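Local coordinates for outer membrane protein SusF (Bacteroides thetaiotaomicron, PDB 4FE9) that binds starch at the bacterial cell surface through its carbohydrate-binding modules, before the starch is transported into the periplasm, at residues A29-G34 against V132-S137; I51-S56 against D85-V90; E430-D435 against A448-K453. All coordinates share one frame; numbering follows the deposited sequence.

Contacts 1 and 2 belong to one mixed sheet of the N-terminal domain, and their centres are 9 Å apart. Contact 1 joins strand 27-33 to strand 128-141 at the surface, where an asparagine amide takes over part of the pairing. Contact 2 is more deeply buried: backbone hydrogen bonds join the antiparallel strands 48-57 and 87-91, with apolar side chains inside and a weak salt bridge between Lys-53 and Asp-85. Thr-30 bonds to Ser-55 and Ser-56 in a classic beta bulge that links the two. Contact 3 lies about 73 Å from contact 1, between centres, in the third carbohydrate-binding module. Partly buried, it has no hydrogen bonds and relies on side-chain packing.

Contact 1: residues A29-G34 against V132-S137; sequences ATFTAG and VGNEVS
Strands 27-33 and 128-141 pair in parallel in the E-set, immunoglobulin-like N-terminal domain, and at Phe-31 the side chain of Asn-134 bridges a break in that pairing. Ala-29 N bonds to Val-132 O at 2.9 Å, continuing the pairing that Val-132 also makes with Leu-27, and Gly-133 CA then lies 3.2 Å from Ala-29 O in a C-H...O contact. Further along, the second chain swings outward and the Asn-134 amide fills in for a backbone. Asn-134 OD1 accepts Phe-31 N at 2.9 Å on an in-plane lone pair, while ND2 donates almost straight (178°) to Phe-31 O. Asparagine suits this place because one planar group offers an acceptor and a donor at strand spacing.

Beneath the sheet the Phe-31 ring presents its CE2 edge to Gly-133 CA, 4.1 Å away. A CB on Gly-133 would probably crowd CE2 of that ring, which also packs on Leu-54 and Ile-117. Val-136 CG1 lies 3.3 Å from Phe-31 O and also packs on Phe-31 CB, and Ala-33 CB meets Ser-137 O. With both Phe-31 backbone groups held by one amide, the strand stays tied to its neighbour where main-chain pairing is interrupted, and rotation of the Asn-134 amide is fixed.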
loop_
_atom_site.group_PDB
_atom_site.type_symbol
_atom_site.label_atom_id
_atom_site.label_comp_id
_atom_site.label_asym_id
_atom_site.label_seq_id
_atom_site.Cartn_x
_atom_site.Cartn_y
_atom_site.Cartn_z
ATOM N N ALA A 29 -29.860 -2.204 -31.038
ATOM C CA ALA A 29 -28.925 -1.502 -31.919
ATOM C C ALA A 29 -27.672 -2.335 -32.055
ATOM O O ALA A 29 -27.297 -3.041 -31.126
ATOM C CB ALA A 29 -28.592 -0.138 -31.355
ATOM N N THR A 30 -26.981 -2.174 -33.170
ATOM C CA THR A 30 -25.703 -2.833 -33.355
ATOM C C THR A 30 -24.659 -1.808 -33.616
ATOM O O THR A 30 -24.833 -0.945 -34.460
ATOM C CB THR A 30 -25.740 -3.838 -34.524
ATOM O OG1 THR A 30 -26.704 -4.849 -34.226
ATOM C CG2 THR A 30 -24.357 -4.501 -34.720
ATOM N N PHE A 31 -23.676 -1.791 -32.743
ATOM C CA PHE A 31 -22.502 -0.930 -32.882
ATOM C C PHE A 31 -21.317 -1.718 -33.419
ATOM O O PHE A 31 -21.115 -2.888 -33.043
ATOM C CB PHE A 31 -22.132 -0.380 -31.520
ATOM C CG PHE A 31 -23.156 0.538 -30.956
ATOM C CD1 PHE A 31 -23.155 1.896 -31.294
ATOM C CD2 PHE A 31 -24.146 0.051 -30.099
ATOM C CE1 PHE A 31 -24.191 2.738 -30.867
ATOM C CE2 PHE A 31 -25.099 0.896 -29.573
ATOM C CZ PHE A 31 -25.149 2.247 -29.988
ATOM N N THR A 32 -20.442 -1.019 -34.138
ATOM C CA THR A 32 -19.143 -1.586 -34.553
ATOM C C THR A 32 -18.012 -0.619 -34.216
ATOM O O THR A 32 -18.220 0.602 -34.164
ATOM C CB THR A 32 -19.097 -1.829 -36.068
ATOM O OG1 THR A 32 -19.373 -0.593 -36.733
ATOM C CG2 THR A 32 -20.154 -2.877 -36.491
ATOM N N ALA A 33 -16.799 -1.150 -34.063
ATOM C CA ALA A 33 -15.625 -0.287 -33.800
ATOM C C ALA A 33 -15.361 0.632 -34.988
ATOM O O ALA A 33 -15.657 0.277 -36.125
ATOM C CB ALA A 33 -14.357 -1.149 -33.458
ATOM N N GLY A 34 -15.045 1.895 -34.697
ATOM C CA GLY A 34 -14.804 2.884 -35.746
ATOM C C GLY A 34 -13.522 2.586 -36.517
ATOM O O GLY A 34 -12.738 1.693 -36.134
ATOM N N VAL A 132 -31.197 -1.402 -26.893
ATOM C CA VAL A 132 -30.253 -2.336 -26.271
ATOM C C VAL A 132 -29.174 -2.743 -27.293
ATOM O O VAL A 132 -29.489 -3.304 -28.366
ATOM C CB VAL A 132 -30.963 -3.621 -25.704
ATOM C CG1 VAL A 132 -29.934 -4.563 -25.081
ATOM C CG2 VAL A 132 -32.036 -3.252 -24.680
ATOM N N GLY A 133 -27.942 -2.300 -27.054
ATOM C CA GLY A 133 -26.872 -2.510 -28.026
ATOM C C GLY A 133 -25.720 -3.272 -27.410
ATOM O O GLY A 133 -25.735 -3.565 -26.221
ATOM N N ASN A 134 -24.691 -3.558 -28.210
ATOM C CA ASN A 134 -23.533 -4.302 -27.713
ATOM C C ASN A 134 -22.414 -3.307 -27.347
ATOM O O ASN A 134 -22.432 -2.189 -27.805
ATOM C CB ASN A 134 -23.032 -5.232 -28.815
ATOM C CG ASN A 134 -22.861 -4.505 -30.141
ATOM O OD1 ASN A 134 -23.738 -3.756 -30.553
ATOM N ND2 ASN A 134 -21.676 -4.570 -30.695
ATOM N N GLU A 135 -21.366 -3.793 -26.683
ATOM C CA GLU A 135 -20.105 -3.052 -26.543
ATOM C C GLU A 135 -19.135 -3.319 -27.687
ATOM O O GLU A 135 -19.217 -4.340 -28.333
ATOM C CB GLU A 135 -19.452 -3.418 -25.217
ATOM C CG GLU A 135 -20.439 -3.427 -24.096
ATOM C CD GLU A 135 -19.811 -3.725 -22.745
ATOM O OE1 GLU A 135 -18.950 -4.636 -22.674
ATOM O OE2 GLU A 135 -20.178 -3.046 -21.751
ATOM N N VAL A 136 -18.202 -2.393 -27.919
ATOM C CA VAL A 136 -17.139 -2.602 -28.893
ATOM C C VAL A 136 -15.779 -2.203 -28.273
ATOM O O VAL A 136 -15.749 -1.618 -27.175
ATOM C CB VAL A 136 -17.380 -1.789 -30.189
ATOM C CG1 VAL A 136 -18.753 -2.184 -30.831
ATOM C CG2 VAL A 136 -17.343 -0.305 -29.915
ATOM N N SER A 137 -14.677 -2.572 -28.953
ATOM C CA SER A 137 -13.288 -2.504 -28.388
ATOM C C SER A 137 -12.467 -1.714 -29.342
ATOM O O SER A 137 -12.552 -1.933 -30.549
ATOM C CB SER A 137 -12.626 -3.891 -28.327
ATOM O OG SER A 137 -13.219 -4.693 -27.361
#

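Contact 2: residues I51-S56 against D85-V90; sequences IAKLSS and DHVFKV
Backbone bonding from Ile-51 to Leu-54 against His-86 to Phe-88 joins strands 48-57 and 87-91 as antiparallel neighbours of the N-terminal sheet. Ile-51 N reaches Phe-88 O at 2.9 Å, Phe-88 N donates to Ala-52 O, and Leu-54 N bonds to His-86 O at 3.0 Å. Lys-53 and Val-87 form a non-hydrogen-bonded pair between these bonds, their CA atoms 4.3 Å apart.

Apolar packing lies on the face that carries Ala-52 and Phe-88. The Phe-88 ring comes edge-on beneath the opposing chain, its rim in plane with Leu-54 N, and its CE2 is 4.3 Å from Leu-54 CB. Leu-54 CB also lies 3.8 Å from His-86 CB. Ala-52 is small enough to leave room for the phenylalanine rim. Val-67 and Ile-117 also touch that ring, which therefore belongs to the domain's hydrophobic interior. Further along, Ile-51 and Val-90 cross at about a right angle, with Ile-51 CG2 3.9 Å from Val-90 CG2 and Ile-51 CD1 against both Val-90 methyls. An alanine in place of Ile-51 would probably open a gap beside Val-90 and leave its methyls without these partners.

The charged pair is on the Lys-53 and Val-87 side. The Lys-53 chain is extended, then bends at its last torsion (chi4 33°), and NZ forms a weak salt bridge with Asp-85 OD1, 3.4 Å long. Lysine suits this place because its CG packs beside Val-87 CG2 while the amine reaches Asp-85. Main-chain bonds and the apolar interior thus hold the strands together, and the long ion pair is likely to add little.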
loop_
_atom_site.group_PDB
_atom_site.type_symbol
_atom_site.label_atom_id
_atom_site.label_comp_id
_atom_site.label_asym_id
_atom_site.label_seq_id
_atom_site.Cartn_x
_atom_site.Cartn_y
_atom_site.Cartn_z
ATOM N N ILE A 51 -14.372 6.443 -33.145
ATOM C CA ILE A 51 -14.121 5.273 -32.325
ATOM C C ILE A 51 -15.204 4.190 -32.408
ATOM O O ILE A 51 -14.974 3.038 -32.014
ATOM C CB ILE A 51 -13.795 5.645 -30.872
ATOM C CG1 ILE A 51 -14.981 6.341 -30.219
ATOM C CG2 ILE A 51 -12.570 6.545 -30.826
ATOM C CD1 ILE A 51 -14.797 6.539 -28.702
ATOM N N ALA A 52 -16.371 4.552 -32.933
ATOM C CA ALA A 52 -17.465 3.625 -33.021
ATOM C C ALA A 52 -18.505 4.118 -34.031
ATOM O O ALA A 52 -18.473 5.282 -34.460
ATOM C CB ALA A 52 -18.102 3.388 -31.637
ATOM N N LYS A 53 -19.380 3.217 -34.457
ATOM C CA LYS A 53 -20.405 3.552 -35.448
ATOM C C LYS A 53 -21.661 2.768 -35.106
ATOM O O LYS A 53 -21.569 1.640 -34.661
ATOM C CB LYS A 53 -19.912 3.187 -36.851
ATOM C CG LYS A 53 -20.860 3.546 -37.989
ATOM C CD LYS A 53 -20.241 3.118 -39.358
ATOM C CE LYS A 53 -21.209 3.369 -40.537
ATOM N NZ LYS A 53 -22.048 4.553 -40.285
ATOM N N LEU A 54 -22.824 3.427 -35.165
ATOM C CA LEU A 54 -24.094 2.715 -35.125
ATOM C C LEU A 54 -24.417 2.160 -36.490
ATOM O O LEU A 54 -24.553 2.904 -37.445
ATOM C CB LEU A 54 -25.241 3.641 -34.665
ATOM C CG LEU A 54 -26.627 3.001 -34.792
ATOM C CD1 LEU A 54 -26.719 1.830 -33.839
ATOM C CD2 LEU A 54 -27.696 4.011 -34.496
ATOM N N SER A 55 -24.384 0.852 -36.610
ATOM C CA SER A 55 -24.463 0.222 -37.923
ATOM C C SER A 55 -25.901 -0.062 -38.305
ATOM O O SER A 55 -26.277 0.088 -39.455
ATOM C CB SER A 55 -23.661 -1.066 -37.950
ATOM O OG SER A 55 -22.276 -0.744 -37.997
ATOM N N SER A 56 -26.690 -0.510 -37.334
ATOM C CA SER A 56 -28.085 -0.797 -37.589
ATOM C C SER A 56 -28.871 -0.749 -36.296
ATOM O O SER A 56 -28.316 -0.826 -35.205
ATOM C CB SER A 56 -28.240 -2.181 -38.235
ATOM O OG SER A 56 -27.886 -3.189 -37.301
ATOM N N ASP A 85 -24.072 10.435 -40.030
ATOM C CA ASP A 85 -24.043 9.019 -40.327
ATOM C C ASP A 85 -23.840 8.150 -39.073
ATOM O O ASP A 85 -23.551 6.959 -39.175
ATOM C CB ASP A 85 -22.933 8.727 -41.334
ATOM C CG ASP A 85 -23.428 7.922 -42.511
ATOM O OD1 ASP A 85 -23.638 6.681 -42.346
ATOM O OD2 ASP A 85 -23.806 8.556 -43.531
ATOM N N HIS A 86 -24.012 8.751 -37.903
ATOM C CA HIS A 86 -23.971 8.012 -36.639
ATOM C C HIS A 86 -22.598 7.369 -36.396
ATOM O O HIS A 86 -22.494 6.334 -35.748
ATOM C CB HIS A 86 -25.113 6.974 -36.569
ATOM C CG HIS A 86 -26.482 7.580 -36.657
ATOM N ND1 HIS A 86 -27.257 7.498 -37.793
ATOM C CD2 HIS A 86 -27.160 8.386 -35.797
ATOM C CE1 HIS A 86 -28.373 8.187 -37.615
ATOM N NE2 HIS A 86 -28.324 8.764 -36.427
ATOM N N VAL A 87 -21.553 8.106 -36.744
ATOM C CA VAL A 87 -20.205 7.810 -36.273
ATOM C C VAL A 87 -19.853 8.657 -35.054
ATOM O O VAL A 87 -20.215 9.816 -34.988
ATOM C CB VAL A 87 -19.147 8.045 -37.404
ATOM C CG1 VAL A 87 -17.766 7.702 -36.913
ATOM C CG2 VAL A 87 -19.497 7.223 -38.615
ATOM N N PHE A 88 -19.305 8.010 -34.031
ATOM C CA PHE A 88 -18.952 8.658 -32.763
ATOM C C PHE A 88 -17.506 9.114 -32.759
ATOM O O PHE A 88 -16.581 8.333 -33.084
ATOM C CB PHE A 88 -19.224 7.705 -31.589
ATOM C CG PHE A 88 -20.659 7.309 -31.472
ATOM C CD1 PHE A 88 -21.540 8.081 -30.697
ATOM C CD2 PHE A 88 -21.198 6.359 -32.326
ATOM C CE1 PHE A 88 -22.913 7.823 -30.707
ATOM C CE2 PHE A 88 -22.571 6.086 -32.332
ATOM C CZ PHE A 88 -23.426 6.829 -31.527
ATOM N N LYS A 89 -17.316 10.406 -32.516
ATOM C CA LYS A 89 -15.981 11.041 -32.566
ATOM C C LYS A 89 -15.589 11.569 -31.189
ATOM O O LYS A 89 -16.442 12.117 -30.452
ATOM C CB LYS A 89 -16.003 12.206 -33.542
ATOM C CG LYS A 89 -16.154 11.827 -34.993
ATOM C CD LYS A 89 -15.669 12.970 -35.862
ATOM C CE LYS A 89 -16.343 12.949 -37.211
ATOM N NZ LYS A 89 -15.521 13.620 -38.262
ATOM N N VAL A 90 -14.292 11.487 -30.867
ATOM C CA VAL A 90 -13.761 12.115 -29.683
ATOM C C VAL A 90 -12.481 12.855 -30.057
ATOM O O VAL A 90 -11.850 12.544 -31.075
ATOM C CB VAL A 90 -13.449 11.082 -28.554
ATOM C CG1 VAL A 90 -14.755 10.440 -28.032
ATOM C CG2 VAL A 90 -12.474 9.995 -29.057
#

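Contact 3: residues E430-D435 against A448-K453; sequences EFIIFD and AAVQGK
The backbones of Ile-432 and Val-450 come no closer than 7.7 Å between CA atoms, too far for strand pairing, and no hydrogen bond joins the two segments. Both belong to the antiparallel sheet of the third carbohydrate-binding module, where strands 430-434 and 451-452 each pair with strand 410-415: Phe-431 bonds to Ile-414, and Val-450 to Val-412. Packing that involves side chains bridges the two segments directly.

Val-450 is the central wedge. Its chi1 of 171° puts CG1 anti to the backbone N and leaves CG2 on the side facing Ile-432 and Phe-434. Val-450 CG2 lies 3.9 Å from Ile-432 CG1, the two side chains sliding past each other in opposite directions. Val-450 CG2 also presses on the Phe-434 ring, 3.3 Å from Phe-434 CE1, a tight approach. A branched valine suits this spot, since a compact methyl can fill the angle between an isoleucine and an aromatic ring. Val-450 CG2 comes 3.7 Å from Ile-433 O as well.

Ile-432 and Phe-434, two residues apart along the strand, pack on each other too: Ile-432 CG2 lies 3.7 Å above one face of the Phe-434 ring, offset toward the rim. Ile-432 is buried and also touches Val-412 and Ile-414, which extends the apolar cluster into strand 410-415. Phe-434 is partly exposed and rests on Ala-439 and Gln-447. At the far end the small Ala-448 sets its CB 4.0 Å from Phe-434 CZ. There the ring turns its edge to the backbone, with Ala-448 O in the ring plane, 3.4 Å from Phe-434 CZ.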
loop_
_atom_site.group_PDB
_atom_site.type_symbol
_atom_site.label_atom_id
_atom_site.label_comp_id
_atom_site.label_asym_id
_atom_site.label_seq_id
_atom_site.Cartn_x
_atom_site.Cartn_y
_atom_site.Cartn_z
ATOM N N GLU A 430 13.381 -9.990 19.332
ATOM C CA GLU A 430 13.872 -10.969 20.275
ATOM C C GLU A 430 13.715 -10.470 21.681
ATOM O O GLU A 430 13.347 -9.291 21.918
ATOM C CB GLU A 430 15.331 -11.382 19.969
ATOM C CG GLU A 430 16.401 -10.286 20.337
ATOM C CD GLU A 430 17.805 -10.850 20.498
ATOM O OE1 GLU A 430 17.951 -12.006 21.029
ATOM O OE2 GLU A 430 18.775 -10.089 20.218
ATOM N N PHE A 431 13.821 -11.398 22.620
ATOM C CA PHE A 431 13.669 -11.064 24.011
ATOM C C PHE A 431 14.303 -12.148 24.886
ATOM O O PHE A 431 14.898 -13.120 24.389
ATOM C CB PHE A 431 12.170 -10.925 24.345
ATOM C CG PHE A 431 11.379 -12.133 23.995
ATOM C CD1 PHE A 431 11.223 -13.160 24.913
ATOM C CD2 PHE A 431 10.889 -12.304 22.710
ATOM C CE1 PHE A 431 10.508 -14.301 24.587
ATOM C CE2 PHE A 431 10.156 -13.432 22.381
ATOM C CZ PHE A 431 10.003 -14.451 23.312
ATOM N N ILE A 432 14.270 -11.910 26.169
ATOM C CA ILE A 432 14.906 -12.799 27.146
ATOM C C ILE A 432 14.186 -12.596 28.513
ATOM O O ILE A 432 13.220 -11.825 28.603
ATOM C CB ILE A 432 16.443 -12.508 27.229
ATOM C CG1 ILE A 432 17.217 -13.698 27.830
ATOM C CG2 ILE A 432 16.714 -11.196 27.996
ATOM C CD1 ILE A 432 17.089 -14.971 27.042
ATOM N N ILE A 433 14.600 -13.341 29.536
ATOM C CA ILE A 433 14.083 -13.145 30.910
ATOM C C ILE A 433 15.175 -12.580 31.830
ATOM O O ILE A 433 16.267 -13.138 31.900
ATOM C CB ILE A 433 13.600 -14.497 31.517
ATOM C CG1 ILE A 433 12.406 -15.009 30.758
ATOM C CG2 ILE A 433 13.263 -14.353 32.966
ATOM C CD1 ILE A 433 12.763 -16.134 29.881
ATOM N N PHE A 434 14.860 -11.494 32.549
ATOM C CA PHE A 434 15.707 -11.006 33.653
ATOM C C PHE A 434 14.830 -10.902 34.876
ATOM O O PHE A 434 13.801 -10.208 34.846
ATOM C CB PHE A 434 16.273 -9.595 33.357
ATOM C CG PHE A 434 17.215 -9.527 32.144
ATOM C CD1 PHE A 434 18.386 -10.315 32.098
ATOM C CD2 PHE A 434 17.067 -8.486 31.187
ATOM C CE1 PHE A 434 19.322 -10.170 31.022
ATOM C CE2 PHE A 434 17.974 -8.333 30.137
ATOM C CZ PHE A 434 19.104 -9.205 30.039
ATOM N N ASP A 435 15.272 -11.530 35.970
ATOM C CA ASP A 435 14.547 -11.491 37.248
ATOM C C ASP A 435 13.080 -11.922 37.113
ATOM O O ASP A 435 12.203 -11.240 37.600
ATOM C CB ASP A 435 14.598 -10.079 37.853
ATOM C CG ASP A 435 16.036 -9.575 38.071
ATOM O OD1 ASP A 435 16.857 -10.322 38.672
ATOM O OD2 ASP A 435 16.327 -8.407 37.685
ATOM N N ALA A 448 22.072 -8.121 27.722
ATOM C CA ALA A 448 23.016 -8.850 28.581
ATOM C C ALA A 448 22.741 -10.348 28.555
ATOM O O ALA A 448 21.584 -10.769 28.410
ATOM C CB ALA A 448 22.966 -8.305 30.021
ATOM N N ALA A 449 23.809 -11.126 28.416
ATOM C CA ALA A 449 23.697 -12.561 28.170
ATOM C C ALA A 449 23.059 -13.242 29.383
ATOM O O ALA A 449 23.360 -12.898 30.520
ATOM C CB ALA A 449 25.086 -13.163 27.898
ATOM N N VAL A 450 22.217 -14.234 29.131
ATOM C CA VAL A 450 21.609 -15.049 30.215
ATOM C C VAL A 450 21.900 -16.523 29.960
ATOM O O VAL A 450 21.707 -16.996 28.843
ATOM C CB VAL A 450 20.103 -14.841 30.279
ATOM C CG1 VAL A 450 19.456 -15.852 31.248
ATOM C CG2 VAL A 450 19.795 -13.427 30.697
ATOM N N GLN A 451 22.626 -17.151 30.896
ATOM C CA GLN A 451 23.144 -18.529 30.704
ATOM C C GLN A 451 22.068 -19.563 31.052
ATOM O O GLN A 451 21.291 -19.376 31.986
ATOM C CB GLN A 451 24.394 -18.791 31.571
ATOM C CG GLN A 451 25.543 -17.849 31.323
ATOM C CD GLN A 451 26.021 -17.870 29.881
ATOM O OE1 GLN A 451 26.177 -18.933 29.288
ATOM N NE2 GLN A 451 26.352 -16.696 29.347
ATOM N N GLY A 452 22.027 -20.639 30.286
ATOM C CA GLY A 452 21.284 -21.827 30.683
ATOM C C GLY A 452 22.170 -23.045 30.657
ATOM O O GLY A 452 23.227 -23.029 30.026
ATOM N N LYS A 453 21.705 -24.132 31.280
ATOM C CA LYS A 453 22.459 -25.417 31.286
ATOM C C LYS A 453 21.690 -26.532 30.602
ATOM O O LYS A 453 20.460 -26.567 30.648
ATOM C CB LYS A 453 22.814 -25.843 32.723
ATOM C CG LYS A 453 23.450 -24.743 33.572
ATOM C CD LYS A 453 22.494 -24.276 34.658
ATOM C CE LYS A 453 22.765 -24.990 35.982
ATOM N NZ LYS A 453 23.785 -24.262 36.792
#